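Local coordinates for protein toxin 2A (Paenibacillus larvae, PDB 5URP) that probably transfers ADP-ribose from NAD+ to a host target protein, as a virulence factor of the ADP-ribosyltransferase exoenzyme family, at residues K32-G37 against Y178-S183; T47-E52 against L92-L97; K53-L58 against M81-E86; I166-P171 against M191-D196. One frame throughout, in Å; residues are numbered along the deposited sequence.

Interaction 1: K32-G37 against Y178-S183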
loop_
_atom_site.group_PDB
_atom_site.type_symbol
_atom_site.label_atom_id
_atom_site.label_comp_id
_atom_site.label_asym_id
_atom_site.label_seq_id
_atom_site.Cartn_x
_atom_site.Cartn_y
_atom_site.Cartn_z
ATOM N N LYS A 32 -5.640 -12.003 14.673
ATOM C CA LYS A 32 -6.672 -12.384 13.710
ATOM C C LYS A 32 -6.206 -12.176 12.270
ATOM O O LYS A 32 -6.444 -13.033 11.404
ATOM C CB LYS A 32 -7.956 -11.593 13.960
ATOM C CG LYS A 32 -8.909 -12.213 14.985
ATOM C CD LYS A 32 -10.184 -11.374 15.150
ATOM C CE LYS A 32 -11.057 -11.333 13.885
ATOM N NZ LYS A 32 -11.746 -12.632 13.595
ATOM N N ALA A 33 -5.557 -11.040 11.994
ATOM C CA ALA A 33 -5.119 -10.714 10.638
ATOM C C ALA A 33 -4.118 -11.740 10.128
ATOM O O ALA A 33 -4.197 -12.189 8.979
ATOM C CB ALA A 33 -4.492 -9.316 10.616
ATOM N N LYS A 34 -3.181 -12.132 10.983
ATOM C CA LYS A 34 -2.146 -13.077 10.599
ATOM C C LYS A 34 -2.747 -14.427 10.192
ATOM O O LYS A 34 -2.327 -15.029 9.194
ATOM C CB LYS A 34 -1.177 -13.206 11.760
ATOM C CG LYS A 34 0.245 -13.518 11.431
ATOM C CD LYS A 34 1.112 -13.247 12.663
ATOM C CE LYS A 34 2.130 -14.352 12.913
ATOM N NZ LYS A 34 3.248 -14.355 11.926
ATOM N N LYS A 35 -3.749 -14.910 10.931
ATOM C CA LYS A 35 -4.376 -16.188 10.580
ATOM C C LYS A 35 -5.052 -16.135 9.212
ATOM O O LYS A 35 -4.987 -17.106 8.436
ATOM C CB LYS A 35 -5.396 -16.579 11.654
ATOM C CG LYS A 35 -6.299 -17.767 11.274
ATOM C CD LYS A 35 -7.083 -18.311 12.480
ATOM C CE LYS A 35 -7.808 -19.611 12.134
ATOM N NZ LYS A 35 -6.880 -20.682 11.619
ATOM N N TRP A 36 -5.755 -15.033 8.920
ATOM C CA TRP A 36 -6.442 -14.873 7.642
ATOM C C TRP A 36 -5.442 -14.779 6.509
ATOM O O TRP A 36 -5.593 -15.442 5.470
ATOM C CB TRP A 36 -7.318 -13.625 7.679
ATOM C CG TRP A 36 -8.053 -13.337 6.416
ATOM C CD1 TRP A 36 -9.339 -13.712 6.114
ATOM C CD2 TRP A 36 -7.574 -12.604 5.278
ATOM N NE1 TRP A 36 -9.685 -13.254 4.866
ATOM C CE2 TRP A 36 -8.624 -12.583 4.325
ATOM C CE3 TRP A 36 -6.365 -11.975 4.965
ATOM C CZ2 TRP A 36 -8.500 -11.949 3.092
ATOM C CZ3 TRP A 36 -6.240 -11.355 3.736
ATOM C CH2 TRP A 36 -7.303 -11.333 2.821
ATOM N N GLY A 37 -4.403 -13.965 6.696
ATOM C CA GLY A 37 -3.433 -13.772 5.633
ATOM C C GLY A 37 -2.685 -15.046 5.296
ATOM O O GLY A 37 -2.428 -15.335 4.125
ATOM N N TYR A 178 -0.443 -11.744 0.212
ATOM C CA TYR A 178 -0.016 -11.638 1.604
ATOM C C TYR A 178 1.420 -12.136 1.659
ATOM O O TYR A 178 1.657 -13.337 1.541
ATOM C CB TYR A 178 -0.914 -12.466 2.507
ATOM C CG TYR A 178 -0.542 -12.356 3.957
ATOM C CD1 TYR A 178 -0.731 -11.163 4.641
ATOM C CD2 TYR A 178 -0.006 -13.432 4.641
ATOM C CE1 TYR A 178 -0.397 -11.043 6.004
ATOM C CE2 TYR A 178 0.344 -13.323 6.011
ATOM C CZ TYR A 178 0.133 -12.126 6.668
ATOM O OH TYR A 178 0.460 -12.041 8.006
ATOM N N VAL A 179 2.380 -11.219 1.844
ATOM C CA VAL A 179 3.784 -11.577 1.712
ATOM C C VAL A 179 4.506 -11.729 3.052
ATOM O O VAL A 179 5.687 -12.068 3.040
ATOM C CB VAL A 179 4.544 -10.570 0.816
ATOM C CG1 VAL A 179 3.951 -10.525 -0.618
ATOM C CG2 VAL A 179 4.572 -9.178 1.427
ATOM N N ASP A 180 3.831 -11.538 4.184
ATOM C CA ASP A 180 4.522 -11.589 5.477
ATOM C C ASP A 180 5.324 -12.865 5.700
ATOM O O ASP A 180 6.401 -12.789 6.317
ATOM C CB ASP A 180 3.490 -11.416 6.603
ATOM C CG ASP A 180 4.146 -11.146 7.950
ATOM O OD1 ASP A 180 4.519 -9.979 8.179
ATOM O OD2 ASP A 180 4.265 -12.103 8.752
ATOM N N PRO A 181 4.873 -14.049 5.273
ATOM C CA PRO A 181 5.654 -15.256 5.563
ATOM C C PRO A 181 6.999 -15.316 4.859
ATOM O O PRO A 181 7.855 -16.106 5.290
ATOM C CB PRO A 181 4.723 -16.390 5.116
ATOM C CG PRO A 181 3.339 -15.798 5.212
ATOM C CD PRO A 181 3.526 -14.375 4.757
ATOM N N ILE A 182 7.224 -14.518 3.807
ATOM C CA ILE A 182 8.529 -14.445 3.151
ATOM C C ILE A 182 9.099 -13.034 3.162
ATOM O O ILE A 182 10.149 -12.786 2.566
ATOM C CB ILE A 182 8.494 -15.010 1.714
ATOM C CG1 ILE A 182 7.506 -14.232 0.826
ATOM C CG2 ILE A 182 8.180 -16.506 1.738
ATOM C CD1 ILE A 182 7.617 -14.614 -0.674
ATOM N N SER A 183 8.504 -12.136 3.931
ATOM C CA SER A 183 8.991 -10.777 3.980
ATOM C C SER A 183 10.290 -10.727 4.767
ATOM O O SER A 183 10.509 -11.508 5.688
ATOM C CB SER A 183 7.995 -9.865 4.679
ATOM O OG SER A 183 8.551 -8.559 4.769
HETATM O O HOH W 1 2.280 -13.996 8.748
HETATM O O HOH W 2 4.576 -12.255 11.412
#
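Tyr178 lays its ring against the backbone of Gly37, showing how a helix can offer a flat surface where it has no side chain. The tyrosine starts from the end of a short strand, and a chi1 of -178° swings its ring beside the carbonyl carbon and over to helix 30-45. Its CB sits 3.6 Å from Gly37 O, and CD2 comes to 3.1 Å from the same oxygen. Over the ring centre lies Gly37 CA, 3.6 Å from the Tyr178 centroid and 12° off the normal, a CH-pi contact; the backbone N of Asp180 lies over the opposite face. At the tip, OH passes beside Lys34 CG at 3.7 Å and hydrogen-bonds a water at 2.8 Å. That water donates to Asp180 OD2 and accepts a weak bond from Lys34 NZ. The other carboxylate oxygen of Asp180, OD1, accepts from the backbone N atoms of Gly187 and Leu189, in what is probably the ADP-ribosylating turn-turn loop, as in related toxins. Gly37 CA therefore packs on one face of the ring, while at its tip Lys34 NZ and Asp180 OD2, 4.0 Å apart and beyond a salt bridge, share a water and probably attract each other through it.

Interaction 2: T47-E52 against L92-L97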
loop_
_atom_site.group_PDB
_atom_site.type_symbol
_atom_site.label_atom_id
_atom_site.label_comp_id
_atom_site.label_asym_id
_atom_site.label_seq_id
_atom_site.Cartn_x
_atom_site.Cartn_y
_atom_site.Cartn_z
ATOM N N THR A 47 1.844 -21.949 -6.084
ATOM C CA THR A 47 1.921 -21.490 -7.467
ATOM C C THR A 47 3.187 -20.715 -7.761
ATOM O O THR A 47 3.525 -20.545 -8.935
ATOM C CB THR A 47 0.722 -20.603 -7.825
ATOM O OG1 THR A 47 0.859 -19.316 -7.234
ATOM C CG2 THR A 47 -0.616 -21.303 -7.419
ATOM N N LEU A 48 3.897 -20.284 -6.724
ATOM C CA LEU A 48 5.064 -19.421 -6.860
ATOM C C LEU A 48 6.317 -20.222 -7.171
ATOM O O LEU A 48 6.515 -21.322 -6.643
ATOM C CB LEU A 48 5.294 -18.637 -5.572
ATOM C CG LEU A 48 4.336 -17.500 -5.245
ATOM C CD1 LEU A 48 4.634 -16.990 -3.833
ATOM C CD2 LEU A 48 4.488 -16.384 -6.266
ATOM N N THR A 49 7.164 -19.667 -8.034
ATOM C CA THR A 49 8.461 -20.280 -8.298
ATOM C C THR A 49 9.450 -19.783 -7.248
ATOM O O THR A 49 9.242 -18.760 -6.615
ATOM C CB THR A 49 9.011 -19.910 -9.668
ATOM O OG1 THR A 49 9.333 -18.514 -9.637
ATOM C CG2 THR A 49 8.014 -20.193 -10.788
ATOM N N GLU A 50 10.561 -20.507 -7.103
ATOM C CA GLU A 50 11.564 -20.082 -6.123
ATOM C C GLU A 50 12.106 -18.689 -6.442
ATOM O O GLU A 50 12.326 -17.879 -5.531
ATOM C CB GLU A 50 12.692 -21.117 -6.045
ATOM C CG GLU A 50 12.240 -22.453 -5.465
ATOM C CD GLU A 50 11.610 -22.319 -4.084
ATOM O OE1 GLU A 50 12.275 -21.793 -3.162
ATOM O OE2 GLU A 50 10.439 -22.726 -3.922
ATOM N N GLU A 51 12.341 -18.391 -7.721
ATOM C CA GLU A 51 12.825 -17.058 -8.081
ATOM C C GLU A 51 11.789 -15.972 -7.820
ATOM O O GLU A 51 12.153 -14.863 -7.393
ATOM C CB GLU A 51 13.280 -17.041 -9.546
ATOM C CG GLU A 51 14.086 -15.796 -9.928
ATOM C CD GLU A 51 15.186 -15.441 -8.908
ATOM O OE1 GLU A 51 16.085 -16.278 -8.668
ATOM O OE2 GLU A 51 15.141 -14.327 -8.329
ATOM N N GLU A 52 10.494 -16.262 -8.001
ATOM C CA GLU A 52 9.477 -15.287 -7.636
ATOM C C GLU A 52 9.508 -15.002 -6.141
ATOM O O GLU A 52 9.483 -13.836 -5.721
ATOM C CB GLU A 52 8.081 -15.769 -8.047
ATOM C CG GLU A 52 7.836 -15.647 -9.555
ATOM C CD GLU A 52 6.614 -16.436 -10.066
ATOM O OE1 GLU A 52 6.047 -17.267 -9.332
ATOM O OE2 GLU A 52 6.267 -16.276 -11.243
ATOM N N LEU A 92 2.215 -11.664 -8.677
ATOM C CA LEU A 92 1.007 -11.123 -8.069
ATOM C C LEU A 92 -0.268 -11.507 -8.815
ATOM O O LEU A 92 -1.329 -11.526 -8.196
ATOM C CB LEU A 92 1.115 -9.616 -7.959
ATOM C CG LEU A 92 2.189 -9.146 -6.968
ATOM C CD1 LEU A 92 2.369 -7.629 -7.047
ATOM C CD2 LEU A 92 1.915 -9.524 -5.495
ATOM N N ILE A 93 -0.195 -11.838 -10.104
ATOM C CA ILE A 93 -1.412 -12.287 -10.797
ATOM C C ILE A 93 -1.762 -13.731 -10.489
ATOM O O ILE A 93 -2.807 -14.224 -10.940
ATOM C CB ILE A 93 -1.301 -12.041 -12.312
ATOM C CG1 ILE A 93 -0.141 -12.822 -12.936
ATOM C CG2 ILE A 93 -1.174 -10.540 -12.533
ATOM C CD1 ILE A 93 -0.053 -12.679 -14.448
ATOM N N LYS A 94 -0.959 -14.413 -9.686
ATOM C CA LYS A 94 -1.239 -15.773 -9.264
ATOM C C LYS A 94 -2.115 -15.852 -8.015
ATOM O O LYS A 94 -2.307 -16.949 -7.483
ATOM C CB LYS A 94 0.061 -16.521 -9.004
ATOM C CG LYS A 94 0.979 -16.572 -10.209
ATOM C CD LYS A 94 2.144 -17.487 -9.942
ATOM C CE LYS A 94 3.053 -17.588 -11.148
ATOM N NZ LYS A 94 4.185 -18.530 -10.926
ATOM N N THR A 95 -2.634 -14.745 -7.521
ATOM C CA THR A 95 -3.543 -14.871 -6.401
ATOM C C THR A 95 -4.692 -13.893 -6.561
ATOM O O THR A 95 -4.643 -12.951 -7.345
ATOM C CB THR A 95 -2.791 -14.720 -5.078
ATOM O OG1 THR A 95 -3.630 -15.151 -3.980
ATOM C CG2 THR A 95 -2.282 -13.285 -4.928
ATOM N N LYS A 96 -5.778 -14.213 -5.881
ATOM C CA LYS A 96 -7.042 -13.507 -5.997
ATOM C C LYS A 96 -7.672 -13.555 -4.616
ATOM O O LYS A 96 -7.698 -14.621 -3.995
ATOM C CB LYS A 96 -7.971 -14.177 -7.034
ATOM C CG LYS A 96 -8.087 -13.462 -8.359
ATOM C CD LYS A 96 -9.208 -14.033 -9.196
ATOM C CE LYS A 96 -9.564 -13.110 -10.328
ATOM N NZ LYS A 96 -8.687 -13.378 -11.502
ATOM N N LEU A 97 -8.182 -12.428 -4.144
ATOM C CA LEU A 97 -8.799 -12.405 -2.822
ATOM C C LEU A 97 -10.107 -13.174 -2.844
ATOM O O LEU A 97 -10.944 -12.953 -3.720
ATOM C CB LEU A 97 -9.080 -10.978 -2.361
ATOM C CG LEU A 97 -7.839 -10.139 -2.090
ATOM C CD1 LEU A 97 -8.293 -8.759 -1.637
ATOM C CD2 LEU A 97 -6.943 -10.820 -1.057
#
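Lys94 drives its ammonium group into a capping box, the motif in which Thr49 and Glu52 exchange bonds at the N-terminal end of helix 50-61. The lysine stems from a type I beta turn, Leu92 to Thr95, that follows helix 79-92. Its chain is extended beyond CG, and it meets the equally extended Glu52 from the opposite direction. NZ donates to the syn lone pair of Glu52 OE1 at 2.8 Å in a salt bridge, with a weak second bond to OE2. Thr47 lies alongside the lysine and runs the other way: its OG1 passes Lys94 CB at 3.4 Å, while its carbonyl O accepts from NZ at 2.9 Å, the donor tilted 29° from the carbonyl plane. The Thr47 hydroxyl is itself bonded to Trp44 O, which fixes its rotation, and Trp44 also packs against the lysine chain. Glu52 thus does two jobs. Its carboxylate closes the cap by accepting from Thr49 N and also receives positive charge from two lysines, since OE2 forms a salt bridge with Lys90 of helix 79-92. This setting probably favours the ionised carboxylate. In return, Glu52 N donates to Thr49 OG1 at 3.0 Å. OE1 is gripped by two donors: besides Lys94 NZ, Thr49 N reaches it at 2.9 Å, along a nearly straight N-H line (169°) from above the carboxylate plane.

Interaction 3: K53-L58 against M81-E86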
loop_
_atom_site.group_PDB
_atom_site.type_symbol
_atom_site.label_atom_id
_atom_site.label_comp_id
_atom_site.label_asym_id
_atom_site.label_seq_id
_atom_site.Cartn_x
_atom_site.Cartn_y
_atom_site.Cartn_z
ATOM N N LYS A 53 9.539 -16.050 -5.322
ATOM C CA LYS A 53 9.617 -15.857 -3.869
ATOM C C LYS A 53 10.813 -14.997 -3.496
ATOM O O LYS A 53 10.692 -14.074 -2.679
ATOM C CB LYS A 53 9.707 -17.207 -3.154
ATOM C CG LYS A 53 8.444 -18.054 -3.282
ATOM C CD LYS A 53 8.683 -19.421 -2.665
ATOM C CE LYS A 53 7.528 -20.360 -2.883
ATOM N NZ LYS A 53 8.035 -21.754 -2.901
ATOM N N ARG A 54 11.976 -15.292 -4.066
ATOM C CA ARG A 54 13.187 -14.539 -3.739
ATOM C C ARG A 54 13.038 -13.060 -4.081
ATOM O O ARG A 54 13.454 -12.191 -3.304
ATOM C CB ARG A 54 14.372 -15.151 -4.467
ATOM C CG ARG A 54 15.641 -14.351 -4.344
ATOM C CD ARG A 54 16.773 -15.034 -5.090
ATOM N NE ARG A 54 17.295 -14.166 -6.143
ATOM C CZ ARG A 54 18.364 -13.381 -6.025
ATOM N NH1 ARG A 54 18.730 -12.617 -7.048
ATOM N NH2 ARG A 54 19.077 -13.357 -4.907
ATOM N N GLN A 55 12.447 -12.745 -5.239
ATOM C CA GLN A 55 12.300 -11.338 -5.611
ATOM C C GLN A 55 11.311 -10.619 -4.720
ATOM O O GLN A 55 11.503 -9.430 -4.432
ATOM C CB GLN A 55 11.889 -11.194 -7.083
ATOM C CG GLN A 55 12.948 -11.611 -8.057
ATOM C CD GLN A 55 14.245 -10.808 -7.935
ATOM O OE1 GLN A 55 14.268 -9.670 -7.433
ATOM N NE2 GLN A 55 15.338 -11.415 -8.368
ATOM N N ILE A 56 10.251 -11.303 -4.277
ATOM C CA ILE A 56 9.337 -10.709 -3.317
ATOM C C ILE A 56 10.084 -10.384 -2.026
ATOM O O ILE A 56 9.971 -9.279 -1.488
ATOM C CB ILE A 56 8.139 -11.636 -3.058
ATOM C CG1 ILE A 56 7.266 -11.653 -4.319
ATOM C CG2 ILE A 56 7.328 -11.202 -1.841
ATOM C CD1 ILE A 56 6.279 -12.760 -4.356
ATOM N N THR A 57 10.855 -11.340 -1.519
ATOM C CA THR A 57 11.643 -11.087 -0.302
ATOM C C THR A 57 12.552 -9.881 -0.493
ATOM O O THR A 57 12.626 -8.985 0.374
ATOM C CB THR A 57 12.456 -12.331 0.072
ATOM O OG1 THR A 57 11.569 -13.426 0.380
ATOM C CG2 THR A 57 13.329 -12.051 1.298
ATOM N N LEU A 58 13.238 -9.820 -1.628
ATOM C CA LEU A 58 14.195 -8.736 -1.852
ATOM C C LEU A 58 13.500 -7.397 -1.973
ATOM O O LEU A 58 14.034 -6.372 -1.527
ATOM C CB LEU A 58 15.040 -9.012 -3.078
ATOM C CG LEU A 58 16.000 -10.190 -2.948
ATOM C CD1 LEU A 58 16.680 -10.373 -4.277
ATOM C CD2 LEU A 58 17.021 -9.987 -1.809
ATOM N N MET A 81 16.686 -4.301 -13.525
ATOM C CA MET A 81 15.500 -3.890 -12.790
ATOM C C MET A 81 14.240 -4.421 -13.458
ATOM O O MET A 81 13.339 -4.916 -12.778
ATOM C CB MET A 81 15.447 -2.371 -12.677
ATOM C CG MET A 81 16.541 -1.800 -11.805
ATOM S SD MET A 81 16.115 -2.024 -10.071
ATOM C CE MET A 81 14.981 -0.680 -9.847
ATOM N N ASP A 82 14.168 -4.344 -14.791
ATOM C CA ASP A 82 12.978 -4.821 -15.496
ATOM C C ASP A 82 12.741 -6.304 -15.237
ATOM O O ASP A 82 11.594 -6.752 -15.143
ATOM C CB ASP A 82 13.113 -4.554 -17.000
ATOM C CG ASP A 82 13.131 -3.075 -17.329
ATOM O OD1 ASP A 82 12.768 -2.274 -16.430
ATOM O OD2 ASP A 82 13.510 -2.716 -18.460
ATOM N N LYS A 83 13.822 -7.082 -15.157
ATOM C CA LYS A 83 13.728 -8.510 -14.858
ATOM C C LYS A 83 13.100 -8.757 -13.494
ATOM O O LYS A 83 12.278 -9.666 -13.332
ATOM C CB LYS A 83 15.130 -9.111 -14.924
ATOM C CG LYS A 83 15.310 -10.501 -14.325
ATOM C CD LYS A 83 16.814 -10.841 -14.179
ATOM C CE LYS A 83 17.496 -10.071 -13.019
ATOM N NZ LYS A 83 16.996 -10.493 -11.667
ATOM N N LYS A 84 13.492 -7.973 -12.488
ATOM C CA LYS A 84 12.876 -8.102 -11.171
ATOM C C LYS A 84 11.394 -7.770 -11.216
ATOM O O LYS A 84 10.570 -8.444 -10.588
ATOM C CB LYS A 84 13.568 -7.172 -10.177
ATOM C CG LYS A 84 15.034 -7.383 -10.012
ATOM C CD LYS A 84 15.497 -6.565 -8.804
ATOM C CE LYS A 84 16.898 -6.935 -8.378
ATOM N NZ LYS A 84 17.860 -5.996 -8.998
ATOM N N ILE A 85 11.046 -6.707 -11.934
ATOM C CA ILE A 85 9.665 -6.249 -12.002
ATOM C C ILE A 85 8.797 -7.258 -12.755
ATOM O O ILE A 85 7.643 -7.492 -12.384
ATOM C CB ILE A 85 9.648 -4.849 -12.640
ATOM C CG1 ILE A 85 10.277 -3.847 -11.651
ATOM C CG2 ILE A 85 8.242 -4.424 -13.067
ATOM C CD1 ILE A 85 10.766 -2.603 -12.334
ATOM N N GLU A 86 9.349 -7.895 -13.792
ATOM C CA GLU A 86 8.622 -8.951 -14.501
ATOM C C GLU A 86 8.280 -10.107 -13.564
ATOM O O GLU A 86 7.164 -10.641 -13.599
ATOM C CB GLU A 86 9.453 -9.430 -15.703
ATOM C CG GLU A 86 8.889 -10.613 -16.453
ATOM C CD GLU A 86 9.793 -11.061 -17.597
ATOM O OE1 GLU A 86 10.891 -10.481 -17.767
ATOM O OE2 GLU A 86 9.401 -11.998 -18.323
#
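In the helical layer at the N-terminal side of the toxin, Gln55 and Lys84 join helix 50-61 to helix 79-92. The two side chains cross at about a right angle, and the bend of the glutamine at chi2 (-60°) brings its OE1 onto the lysine methylenes. That oxygen rests on the aliphatic part of Lys84, 3.5 Å from CG and 3.6 Å from CD, while the ammonium end leads on past it. The contact is one of packing between a polar oxygen and methylenes, without a bond to NZ. At the other end of the amide, NE2 donates to Glu51 OE2 one turn earlier on its own helix, and this bond fixes which way the amide is flipped. Lys83 folds back at chi3 and chi4, bringing its NZ to 3.8 Å from Gln55 NE2, a proximity of two donors rather than a bond. Arg54 NH1 stands 5.4 Å from Lys83 NZ, and the Glu51 carboxylate, in a salt bridge with Arg54 NE, probably offsets some of the like charge. A buried glutamine set against lysine methylenes, with Leu87 packing beside it, thus forms part of the packing of helices 50-61 and 79-92 in the N-terminal helical region of this ADP-ribosyltransferase domain.

Interaction 4: I166-P171 against M191-D196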
loop_
_atom_site.group_PDB
_atom_site.type_symbol
_atom_site.label_atom_id
_atom_site.label_comp_id
_atom_site.label_asym_id
_atom_site.label_seq_id
_atom_site.Cartn_x
_atom_site.Cartn_y
_atom_site.Cartn_z
ATOM N N ILE A 166 -3.824 6.020 4.750
ATOM C CA ILE A 166 -4.760 5.566 3.721
ATOM C C ILE A 166 -5.430 4.314 4.244
ATOM O O ILE A 166 -4.747 3.377 4.689
ATOM C CB ILE A 166 -4.057 5.255 2.393
ATOM C CG1 ILE A 166 -3.191 6.410 1.898
ATOM C CG2 ILE A 166 -5.122 4.852 1.344
ATOM C CD1 ILE A 166 -2.341 6.034 0.657
ATOM N N GLU A 167 -6.758 4.297 4.198
ATOM C CA GLU A 167 -7.567 3.112 4.461
ATOM C C GLU A 167 -8.137 2.687 3.105
ATOM O O GLU A 167 -8.934 3.419 2.514
ATOM C CB GLU A 167 -8.672 3.411 5.468
ATOM C CG GLU A 167 -9.607 2.264 5.750
ATOM C CD GLU A 167 -10.548 2.533 6.928
ATOM O OE1 GLU A 167 -10.121 3.157 7.929
ATOM O OE2 GLU A 167 -11.703 2.086 6.862
ATOM N N LEU A 168 -7.719 1.527 2.610
ATOM C CA LEU A 168 -7.993 1.136 1.227
ATOM C C LEU A 168 -8.822 -0.134 1.203
ATOM O O LEU A 168 -8.454 -1.131 1.818
ATOM C CB LEU A 168 -6.660 0.938 0.499
ATOM C CG LEU A 168 -6.679 0.572 -0.953
ATOM C CD1 LEU A 168 -7.137 1.784 -1.730
ATOM C CD2 LEU A 168 -5.279 0.166 -1.352
ATOM N N LYS A 169 -9.931 -0.123 0.461
ATOM C CA LYS A 169 -10.752 -1.314 0.330
ATOM C C LYS A 169 -10.334 -2.037 -0.941
ATOM O O LYS A 169 -10.237 -1.406 -1.993
ATOM C CB LYS A 169 -12.236 -0.948 0.264
ATOM C CG LYS A 169 -12.724 -0.174 1.475
ATOM C CD LYS A 169 -14.117 0.392 1.270
ATOM C CE LYS A 169 -14.572 1.211 2.466
ATOM N NZ LYS A 169 -15.857 1.918 2.211
ATOM N N ILE A 170 -10.035 -3.326 -0.834
ATOM C CA ILE A 170 -9.662 -4.154 -1.982
ATOM C C ILE A 170 -10.834 -5.091 -2.250
ATOM O O ILE A 170 -11.226 -5.838 -1.347
ATOM C CB ILE A 170 -8.388 -4.987 -1.746
ATOM C CG1 ILE A 170 -7.218 -4.162 -1.254
ATOM C CG2 ILE A 170 -7.953 -5.654 -3.043
ATOM C CD1 ILE A 170 -6.100 -5.050 -0.756
ATOM N N PRO A 171 -11.397 -5.117 -3.460
ATOM C CA PRO A 171 -12.571 -5.960 -3.702
ATOM C C PRO A 171 -12.237 -7.437 -3.825
ATOM O O PRO A 171 -11.147 -7.826 -4.247
ATOM C CB PRO A 171 -13.114 -5.430 -5.034
ATOM C CG PRO A 171 -11.938 -4.822 -5.726
ATOM C CD PRO A 171 -11.095 -4.226 -4.596
ATOM N N MET A 191 0.239 -6.720 2.669
ATOM C CA MET A 191 -0.491 -7.108 1.464
ATOM C C MET A 191 0.107 -6.283 0.329
ATOM O O MET A 191 0.072 -5.045 0.364
ATOM C CB MET A 191 -1.992 -6.844 1.592
ATOM C CG MET A 191 -2.701 -7.637 2.633
ATOM S SD MET A 191 -2.812 -9.394 2.251
ATOM C CE MET A 191 -3.737 -9.353 0.744
ATOM N N LEU A 192 0.643 -6.958 -0.681
ATOM C CA LEU A 192 1.327 -6.289 -1.772
ATOM C C LEU A 192 0.396 -6.253 -2.970
ATOM O O LEU A 192 -0.085 -7.303 -3.400
ATOM C CB LEU A 192 2.613 -7.027 -2.110
ATOM C CG LEU A 192 3.486 -6.453 -3.219
ATOM C CD1 LEU A 192 3.857 -5.016 -2.959
ATOM C CD2 LEU A 192 4.738 -7.300 -3.415
ATOM N N LEU A 193 0.142 -5.065 -3.481
ATOM C CA LEU A 193 -0.744 -4.916 -4.636
ATOM C C LEU A 193 0.093 -4.620 -5.875
ATOM O O LEU A 193 1.194 -4.059 -5.796
ATOM C CB LEU A 193 -1.758 -3.787 -4.421
ATOM C CG LEU A 193 -3.013 -3.990 -3.566
ATOM C CD1 LEU A 193 -3.462 -2.630 -3.040
ATOM C CD2 LEU A 193 -4.180 -4.571 -4.281
ATOM N N PRO A 194 -0.420 -4.973 -7.053
ATOM C CA PRO A 194 0.314 -4.757 -8.296
ATOM C C PRO A 194 0.685 -3.308 -8.513
ATOM O O PRO A 194 0.033 -2.395 -7.999
ATOM C CB PRO A 194 -0.689 -5.210 -9.376
ATOM C CG PRO A 194 -1.621 -6.132 -8.681
ATOM C CD PRO A 194 -1.687 -5.698 -7.254
ATOM N N ARG A 195 1.752 -3.104 -9.274
ATOM C CA ARG A 195 2.053 -1.768 -9.752
ATOM C C ARG A 195 0.937 -1.273 -10.678
ATOM O O ARG A 195 0.153 -2.052 -11.208
ATOM C CB ARG A 195 3.408 -1.756 -10.453
ATOM C CG ARG A 195 3.463 -2.397 -11.823
ATOM C CD ARG A 195 4.910 -2.524 -12.284
ATOM N NE ARG A 195 5.021 -3.232 -13.547
ATOM C CZ ARG A 195 4.993 -2.666 -14.744
ATOM N NH1 ARG A 195 4.838 -1.351 -14.889
ATOM N NH2 ARG A 195 5.117 -3.430 -15.814
ATOM N N ASP A 196 0.873 0.049 -10.835
ATOM C CA ASP A 196 -0.166 0.729 -11.597
ATOM C C ASP A 196 -1.563 0.489 -11.024
ATOM O O ASP A 196 -2.555 0.461 -11.767
ATOM C CB ASP A 196 -0.095 0.304 -13.068
ATOM C CG ASP A 196 1.150 0.822 -13.771
ATOM O OD1 ASP A 196 1.592 1.942 -13.460
ATOM O OD2 ASP A 196 1.648 0.141 -14.696
#
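Strands 164-170 and 190-193 face each other from two different sheets and run steeply across one another, with the CA atoms of Ile170 and Leu193 9.3 Å apart, too far for backbone pairing. Side chains bridge the gap. Leu193 reaches in from one side, and its two methyls part: CD1 meets Leu168 CD2 at 3.7 Å, tip to tip, while CD2 touches Ile170 at both CD1 (4.0 Å) and CG2 (4.1 Å). Leu168 points its CB at the second sheet, and a chi1 of -178° carries CD2 to Leu193. This is the buried interface of the two-sheet core characteristic of the ADP-ribosyltransferase fold, here between the five-stranded mixed sheet and the three-stranded antiparallel one. Leu149 of strand 149-152 packs on both Leu168 and Leu193. Val221, on the strand next to 164-170, touches Leu168 and Ile170, and Val103 flanks Ile170 from the strand on its other side. Ala176 packs against Leu193 from a loop.

How the interactions relate
Following the chain from its N terminus, helix 30-45 opens interaction 1, the longest loop, which closes only at 178-183. Within that span interaction 2 ties the start of helix 50-61 to the turn after helix 79-92, and within interaction 2 in turn sits interaction 3, joining the bodies of those two helices. Interaction 4 opens later, at 166-171, and closes at 191-196, so it crosses interaction 1 and follows 2 and 3 in series. Side chains also link the sites: Leu97 packs on Ile170, Tyr178 on Met191, and Ile182 on Ile56. The helical layer is thus joined both to the 178-183 loop and to the sheet core.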